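Local coordinates for protein dienelactone hydrolase (Anabaena variabilis, PDB 2O2G) that probably acts as a hydrolase of the dienelactone hydrolase family, built on the alpha/beta-hydrolase fold, at residues Ala127-Ala132 with Gln140-Arg145; Leu165-Tyr170 with Ala176-Ala181. One frame throughout, in Å; residues are numbered along the deposited sequence.

How the contacts relate
Both contacts press a helix onto the same sheet, in which strands 139-145 and 163-168 are parallel neighbours, and both are buried. The centre of contact 1 lies about 6 Å from the centre of the chain, that of contact 2 about 16 Å. In contact 1 the helix precedes its strand and the packing is purely apolar, with the polar chemistry gathered at the strand's end around a sulfate. In contact 2 the strand comes first, and an asparagine amide lies among the aliphatic groups. The two meet where Ser144 O is probably hydrogen-bonded to Ile166 N and Val143 packs on Ile166.

Contact 1 of 2, residues Ala127-Ala132 with Gln140-Arg145; sequences AALVAA and QAVVSR. With SO4 (sulfate ion), chain B.
The Arg145 guanidinium meets, at its edge, a sulfate ion probably taken up from the crystallisation liquor: sulfate O3 lies in the plane of the group and O4 near it. Arg145 NH1 gives sulfate O3 a hydrogen bond of 3.0 Å, with 160° at the hydrogen. Arg145 NH2 reaches a different oxygen, sulfate O4, also at 3.0 Å but rather more bent at 149°. A long side chain with paired donors suits this end of strand 139-145, which belongs to a beta-alpha-beta unit of the alpha/beta-hydrolase fold. NH2 is also hydrogen-bonded to Ser122 OG, the probable nucleophile on the preceding elbow, while the ion is also hydrogen-bonded to Ser46, Ser50, Arg52 and Gly43. With an alanine in place of Arg145, sulfate O3 and O4 would probably each lose a donor and Ser122 OG its guanidinium partner.

Further back along the strand, Val142 alone carries the packing against helix 127-132, whose axis runs nearly antiparallel to the strand at 9.0 Å. Two small alanines one turn apart let the helix come close, and branched Val142 spans the pair. Its CG1, anti to the backbone N (chi1 174°), lies 4.1 Å from Ala128 CB, and Leu129 reaches round from the helix flank to set CD2 3.9 Å from the same methyl. The other branch, Val142 CG2, rests 3.9 Å from Ala132 CB.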
ATOM      1  N   ALA A 127      -8.037  -0.845   2.217  1.00 26.70           N
ATOM      2  CA  ALA A 127      -8.304  -0.122   0.988  1.00 26.51           C
ATOM      3  C   ALA A 127      -7.563  -0.786  -0.181  1.00 25.54           C
ATOM      4  O   ALA A 127      -8.134  -0.937  -1.251  1.00 28.31           O
ATOM      5  CB  ALA A 127      -7.907   1.315   1.148  1.00 28.29           C
ATOM      6  N   ALA A 128      -6.324  -1.232   0.076  1.00 25.35           N
ATOM      7  CA  ALA A 128      -5.488  -1.912  -0.893  1.00 25.90           C
ATOM      8  C   ALA A 128      -6.138  -3.202  -1.349  1.00 27.53           C
ATOM      9  O   ALA A 128      -6.115  -3.496  -2.554  1.00 23.32           O
ATOM     10  CB  ALA A 128      -4.136  -2.226  -0.303  1.00 26.69           C
ATOM     11  N   LEU A 129      -6.688  -3.975  -0.398  1.00 23.46           N
ATOM     12  CA  LEU A 129      -7.320  -5.233  -0.755  1.00 24.65           C
ATOM     13  C   LEU A 129      -8.586  -4.994  -1.547  1.00 24.77           C
ATOM     14  O   LEU A 129      -8.874  -5.759  -2.458  1.00 25.72           O
ATOM     15  CB  LEU A 129      -7.599  -6.109   0.470  1.00 26.83           C
ATOM     16  CG  LEU A 129      -6.265  -6.566   1.082  1.00 31.02           C
ATOM     17  CD1 LEU A 129      -6.446  -6.936   2.524  1.00 33.98           C
ATOM     18  CD2 LEU A 129      -5.621  -7.715   0.285  1.00 27.71           C
ATOM     19  N   VAL A 130      -9.358  -3.957  -1.203  1.00 25.23           N
ATOM     20  CA  VAL A 130     -10.598  -3.679  -1.952  1.00 24.14           C
ATOM     21  C   VAL A 130     -10.263  -3.273  -3.389  1.00 26.24           C
ATOM     22  O   VAL A 130     -10.912  -3.715  -4.337  1.00 26.80           O
ATOM     23  CB  VAL A 130     -11.498  -2.615  -1.257  1.00 27.82           C
ATOM     24  CG1 VAL A 130     -12.716  -2.270  -2.131  1.00 30.20           C
ATOM     25  CG2 VAL A 130     -11.957  -3.114   0.095  1.00 25.64           C
ATOM     26  N   ALA A 131      -9.227  -2.447  -3.547  1.00 26.80           N
ATOM     27  CA  ALA A 131      -8.764  -2.035  -4.861  1.00 28.92           C
ATOM     28  C   ALA A 131      -8.212  -3.212  -5.708  1.00 29.12           C
ATOM     29  O   ALA A 131      -8.488  -3.306  -6.904  1.00 29.76           O
ATOM     30  CB  ALA A 131      -7.688  -0.943  -4.714  1.00 27.75           C
ATOM     31  N   ALA A 132      -7.439  -4.094  -5.076  1.00 27.08           N
ATOM     32  CA  ALA A 132      -6.845  -5.248  -5.742  1.00 25.11           C
ATOM     33  C   ALA A 132      -7.913  -6.161  -6.349  1.00 26.12           C
ATOM     34  O   ALA A 132      -7.740  -6.675  -7.454  1.00 28.37           O
ATOM     35  CB  ALA A 132      -5.948  -6.012  -4.753  1.00 25.54           C
ATOM     36  N   GLN A 140      -0.380  -7.300  -8.987  1.00 25.45           N
ATOM     37  CA  GLN A 140       0.375  -8.552  -8.848  1.00 28.49           C
ATOM     38  C   GLN A 140       0.839  -8.933  -7.452  1.00 27.28           C
ATOM     39  O   GLN A 140       1.380 -10.046  -7.262  1.00 28.58           O
ATOM     40  CB  GLN A 140       1.596  -8.544  -9.776  1.00 28.91           C
ATOM     41  CG  GLN A 140       1.237  -8.463 -11.264  1.00 31.86           C
ATOM     42  CD  GLN A 140       2.341  -8.912 -12.227  1.00 37.35           C
ATOM     43  OE1 GLN A 140       2.155  -8.818 -13.438  1.00 39.91           O
ATOM     44  NE2 GLN A 140       3.485  -9.426 -11.704  1.00 35.78           N
ATOM     45  N   ALA A 141       0.627  -8.051  -6.477  1.00 29.06           N
ATOM     46  CA  ALA A 141       1.014  -8.319  -5.093  1.00 27.12           C
ATOM     47  C   ALA A 141       0.480  -7.257  -4.158  1.00 27.80           C
ATOM     48  O   ALA A 141       0.295  -6.100  -4.534  1.00 25.88           O
ATOM     49  CB  ALA A 141       2.568  -8.430  -4.938  1.00 28.54           C
ATOM     50  N   VAL A 142       0.211  -7.663  -2.924  1.00 28.98           N
ATOM     51  CA  VAL A 142      -0.261  -6.743  -1.900  1.00 28.79           C
ATOM     52  C   VAL A 142       0.411  -7.095  -0.572  1.00 27.52           C
ATOM     53  O   VAL A 142       0.552  -8.255  -0.244  1.00 27.59           O
ATOM     54  CB  VAL A 142      -1.808  -6.800  -1.698  1.00 30.54           C
ATOM     55  CG1 VAL A 142      -2.252  -5.915  -0.493  1.00 32.47           C
ATOM     56  CG2 VAL A 142      -2.551  -6.393  -2.963  1.00 28.41           C
ATOM     57  N   VAL A 143       0.838  -6.074   0.155  1.00 26.78           N
ATOM     58  CA  VAL A 143       1.374  -6.226   1.508  1.00 27.69           C
ATOM     59  C   VAL A 143       0.517  -5.281   2.373  1.00 27.13           C
ATOM     60  O   VAL A 143       0.325  -4.113   2.023  1.00 25.39           O
ATOM     61  CB  VAL A 143       2.847  -5.833   1.617  1.00 25.66           C
ATOM     62  CG1 VAL A 143       3.318  -5.879   3.080  1.00 30.22           C
ATOM     63  CG2 VAL A 143       3.703  -6.713   0.768  1.00 27.27           C
ATOM     64  N   SER A 144      -0.011  -5.800   3.476  1.00 26.12           N
ATOM     65  CA  SER A 144      -0.811  -5.021   4.403  1.00 27.43           C
ATOM     66  C   SER A 144      -0.043  -4.917   5.712  1.00 24.92           C
ATOM     67  O   SER A 144       0.288  -5.949   6.297  1.00 24.07           O
ATOM     68  CB  SER A 144      -2.174  -5.659   4.620  1.00 27.18           C
ATOM     69  OG  SER A 144      -2.762  -5.045   5.746  1.00 27.12           O
ATOM     70  N   ARG A 145       0.316  -3.687   6.108  1.00 24.82           N
ATOM     71  CA  ARG A 145       1.077  -3.454   7.356  1.00 26.80           C
ATOM     72  C   ARG A 145       0.145  -3.030   8.475  1.00 27.40           C
ATOM     73  O   ARG A 145      -0.359  -1.898   8.494  1.00 27.03           O
ATOM     74  CB  ARG A 145       2.158  -2.398   7.155  1.00 29.54           C
ATOM     75  CG  ARG A 145       3.090  -2.184   8.361  1.00 31.26           C
ATOM     76  CD  ARG A 145       3.501  -0.743   8.455  1.00 31.29           C
ATOM     77  NE  ARG A 145       2.378   0.061   8.966  1.00 29.75           N
ATOM     78  CZ  ARG A 145       2.330   1.381   8.959  1.00 25.38           C
ATOM     79  NH1 ARG A 145       3.274   2.096   8.366  1.00 24.47           N
ATOM     80  NH2 ARG A 145       1.277   1.984   9.470  1.00 33.26           N
TER
HETATM   81  S   SO4 B 223       1.152   5.570   8.033  1.00 24.56           S
HETATM   82  O1  SO4 B 223       0.750   5.665   6.642  1.00 18.37           O
HETATM   83  O2  SO4 B 223       1.253   6.920   8.510  1.00 27.45           O
HETATM   84  O3  SO4 B 223       2.490   5.011   8.048  1.00 31.81           O
HETATM   85  O4  SO4 B 223       0.239   4.758   8.830  1.00 25.21           O

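Contact 2 of 2, residues Leu165-Tyr170 with Ala176-Ala181; sequences LIVGGY and AMNEDA
Asn178 lays its amide between Leu165 and Val167, two residues that point to the helix from the same face of their strand. With CG beside its own backbone N (chi1 -84°), the amide is placed where ND2 can meet a carbonyl of the preceding helical turn. Val167 CG1 sits over the flat of this amide, 3.4 Å from Asn178 CG and 3.6 Å from ND2, so the methyl covers the group without competing for its polar atoms.

Strand 163-168 and helix 172-184 are the first two elements of a beta-alpha-beta unit in the alpha/beta-hydrolase fold, and the axes of strand 165-168 and helix 176-181 pass 9.3 Å apart, nearly antiparallel. The turn between them carries Asp171, probably the acid of a Ser-His-Asp triad; Val167 lies near that site without touching it.

On the oxygen side of the amide, Asn178 OD1 approaches the aliphatic base of Leu165, 3.5 Å from its CB. Leu165 CD1, continuing its chain straight (chi2 -178°), reaches the backbone Asn178 O at 3.6 Å. There CD1 also meets the methyl of Ala181, one turn further on, with 4.3 Å between Leu165 CD1 and Ala181 CB; a small residue suits this spot, where the leucine already fills the gap. The nitrogen end of the asparagine is held differently: Asn178 ND2 donates to Val174 O in the preceding helical turn and to Gly147 O in the loop after strand 139-145, two bonds that together fix which way the amide is turned.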
ATOM      1  N   LEU A 165       0.152 -10.374   4.842  1.00 24.19           N
ATOM      2  CA  LEU A 165      -0.356  -9.622   5.976  1.00 26.18           C
ATOM      3  C   LEU A 165       0.759  -9.568   7.067  1.00 25.56           C
ATOM      4  O   LEU A 165       1.307 -10.592   7.475  1.00 27.46           O
ATOM      5  CB  LEU A 165      -1.627 -10.298   6.485  1.00 27.67           C
ATOM      6  CG  LEU A 165      -2.801 -10.480   5.513  1.00 28.53           C
ATOM      7  CD1 LEU A 165      -3.984 -11.132   6.203  1.00 27.29           C
ATOM      8  CD2 LEU A 165      -3.257  -9.174   4.920  1.00 24.64           C
ATOM      9  N   ILE A 166       1.130  -8.372   7.491  1.00 22.89           N
ATOM     10  CA  ILE A 166       2.152  -8.213   8.496  1.00 21.58           C
ATOM     11  C   ILE A 166       1.528  -7.548   9.682  1.00 23.57           C
ATOM     12  O   ILE A 166       0.906  -6.477   9.529  1.00 22.54           O
ATOM     13  CB  ILE A 166       3.344  -7.300   8.016  1.00 20.06           C
ATOM     14  CG1 ILE A 166       4.034  -7.838   6.760  1.00 29.23           C
ATOM     15  CG2 ILE A 166       4.407  -7.200   9.131  1.00 29.10           C
ATOM     16  CD1 ILE A 166       5.036  -6.821   6.085  1.00 21.33           C
ATOM     17  N   VAL A 167       1.753  -8.108  10.867  1.00 23.58           N
ATOM     18  CA  VAL A 167       1.241  -7.498  12.090  1.00 25.17           C
ATOM     19  C   VAL A 167       2.284  -7.495  13.194  1.00 24.14           C
ATOM     20  O   VAL A 167       3.188  -8.320  13.216  1.00 23.62           O
ATOM     21  CB  VAL A 167      -0.040  -8.246  12.591  1.00 22.41           C
ATOM     22  CG1 VAL A 167      -1.069  -8.314  11.489  1.00 24.79           C
ATOM     23  CG2 VAL A 167       0.284  -9.676  12.994  1.00 36.18           C
ATOM     24  N   GLY A 168       2.134  -6.574  14.134  1.00 23.71           N
ATOM     25  CA  GLY A 168       3.003  -6.537  15.314  1.00 25.97           C
ATOM     26  C   GLY A 168       2.475  -7.465  16.390  1.00 24.08           C
ATOM     27  O   GLY A 168       1.266  -7.547  16.618  1.00 24.06           O
ATOM     28  N   GLY A 169       3.383  -8.200  17.036  1.00 25.34           N
ATOM     29  CA  GLY A 169       3.041  -9.138  18.082  1.00 23.53           C
ATOM     30  C   GLY A 169       2.311  -8.559  19.288  1.00 27.27           C
ATOM     31  O   GLY A 169       1.563  -9.273  19.964  1.00 24.18           O
ATOM     32  N   TYR A 170       2.571  -7.292  19.606  1.00 26.37           N
ATOM     33  CA  TYR A 170       1.881  -6.627  20.717  1.00 27.25           C
ATOM     34  C   TYR A 170       0.508  -6.085  20.291  1.00 30.55           C
ATOM     35  O   TYR A 170      -0.284  -5.688  21.144  1.00 29.14           O
ATOM     36  CB  TYR A 170       2.669  -5.420  21.248  1.00 27.49           C
ATOM     37  CG  TYR A 170       3.984  -5.662  21.968  1.00 20.86           C
ATOM     38  CD1 TYR A 170       4.174  -6.750  22.791  1.00 25.61           C
ATOM     39  CD2 TYR A 170       4.990  -4.720  21.911  1.00 26.17           C
ATOM     40  CE1 TYR A 170       5.381  -6.949  23.471  1.00 29.90           C
ATOM     41  CE2 TYR A 170       6.203  -4.908  22.579  1.00 21.19           C
ATOM     42  CZ  TYR A 170       6.388  -6.017  23.371  1.00 25.14           C
ATOM     43  OH  TYR A 170       7.582  -6.204  24.063  1.00 31.95           O
ATOM     44  N   ALA A 176      -5.650 -11.370  15.523  1.00 27.80           N
ATOM     45  CA  ALA A 176      -6.755 -12.297  15.309  1.00 28.99           C
ATOM     46  C   ALA A 176      -7.583 -11.927  14.079  1.00 28.38           C
ATOM     47  O   ALA A 176      -8.063 -12.803  13.362  1.00 22.78           O
ATOM     48  CB  ALA A 176      -7.630 -12.381  16.533  1.00 30.98           C
HETATM   49  N   MSE A 177      -7.683 -10.630  13.791  1.00 30.13           N
HETATM   50  CA  MSE A 177      -8.468 -10.168  12.676  1.00 30.38           C
HETATM   51  C   MSE A 177      -7.744 -10.420  11.381  1.00 31.96           C
HETATM   52  O   MSE A 177      -8.393 -10.703  10.387  1.00 33.72           O
HETATM   53  CB  MSE A 177      -8.881  -8.715  12.870  1.00 33.97           C
HETATM   54  CG  MSE A 177      -9.909  -8.547  13.991  1.00 36.69           C
HETATM   55 SE   MSE A 177     -11.581  -9.732  13.783  0.70 37.21          SE
HETATM   56  CE  MSE A 177     -13.199  -8.741  12.896  1.00 49.37           C
ATOM     57  N   ASN A 178      -6.408 -10.357  11.395  1.00 32.52           N
ATOM     58  CA  ASN A 178      -5.620 -10.715  10.213  1.00 31.63           C
ATOM     59  C   ASN A 178      -5.687 -12.247   9.994  1.00 29.43           C
ATOM     60  O   ASN A 178      -5.754 -12.717   8.865  1.00 28.02           O
ATOM     61  CB  ASN A 178      -4.180 -10.217  10.306  1.00 30.23           C
ATOM     62  CG  ASN A 178      -4.033  -8.770   9.849  1.00 25.80           C
ATOM     63  OD1 ASN A 178      -3.546  -8.516   8.751  1.00 25.50           O
ATOM     64  ND2 ASN A 178      -4.536  -7.839  10.632  1.00 27.49           N
ATOM     65  N   GLU A 179      -5.655 -13.010  11.077  1.00 28.09           N
ATOM     66  CA  GLU A 179      -5.803 -14.468  11.011  1.00 26.29           C
ATOM     67  C   GLU A 179      -7.147 -14.812  10.373  1.00 25.93           C
ATOM     68  O   GLU A 179      -7.217 -15.682   9.520  1.00 28.65           O
ATOM     69  CB  GLU A 179      -5.699 -15.085  12.401  1.00 30.02           C
ATOM     70  CG  GLU A 179      -4.289 -14.994  13.054  1.00 30.13           C
ATOM     71  CD  GLU A 179      -4.290 -15.550  14.479  1.00 30.61           C
ATOM     72  OE1 GLU A 179      -5.388 -15.626  15.066  1.00 46.87           O
ATOM     73  OE2 GLU A 179      -3.210 -15.901  15.013  1.00 35.09           O
ATOM     74  N   ASP A 180      -8.209 -14.117  10.778  1.00 27.76           N
ATOM     75  CA  ASP A 180      -9.530 -14.309  10.187  1.00 27.76           C
ATOM     76  C   ASP A 180      -9.515 -13.975   8.693  1.00 25.82           C
ATOM     77  O   ASP A 180     -10.007 -14.744   7.878  1.00 26.28           O
ATOM     78  CB  ASP A 180     -10.593 -13.429  10.874  1.00 30.08           C
ATOM     79  CG  ASP A 180     -10.970 -13.908  12.293  1.00 37.32           C
ATOM     80  OD1 ASP A 180     -10.406 -14.908  12.827  1.00 42.99           O
ATOM     81  OD2 ASP A 180     -11.868 -13.256  12.877  1.00 51.28           O
ATOM     82  N   ALA A 181      -8.936 -12.835   8.333  1.00 25.87           N
ATOM     83  CA  ALA A 181      -8.851 -12.400   6.928  1.00 23.76           C
ATOM     84  C   ALA A 181      -8.085 -13.380   6.029  1.00 24.20           C
ATOM     85  O   ALA A 181      -8.474 -13.611   4.877  1.00 24.27           O
ATOM     86  CB  ALA A 181      -8.193 -11.021   6.849  1.00 25.81           C
TER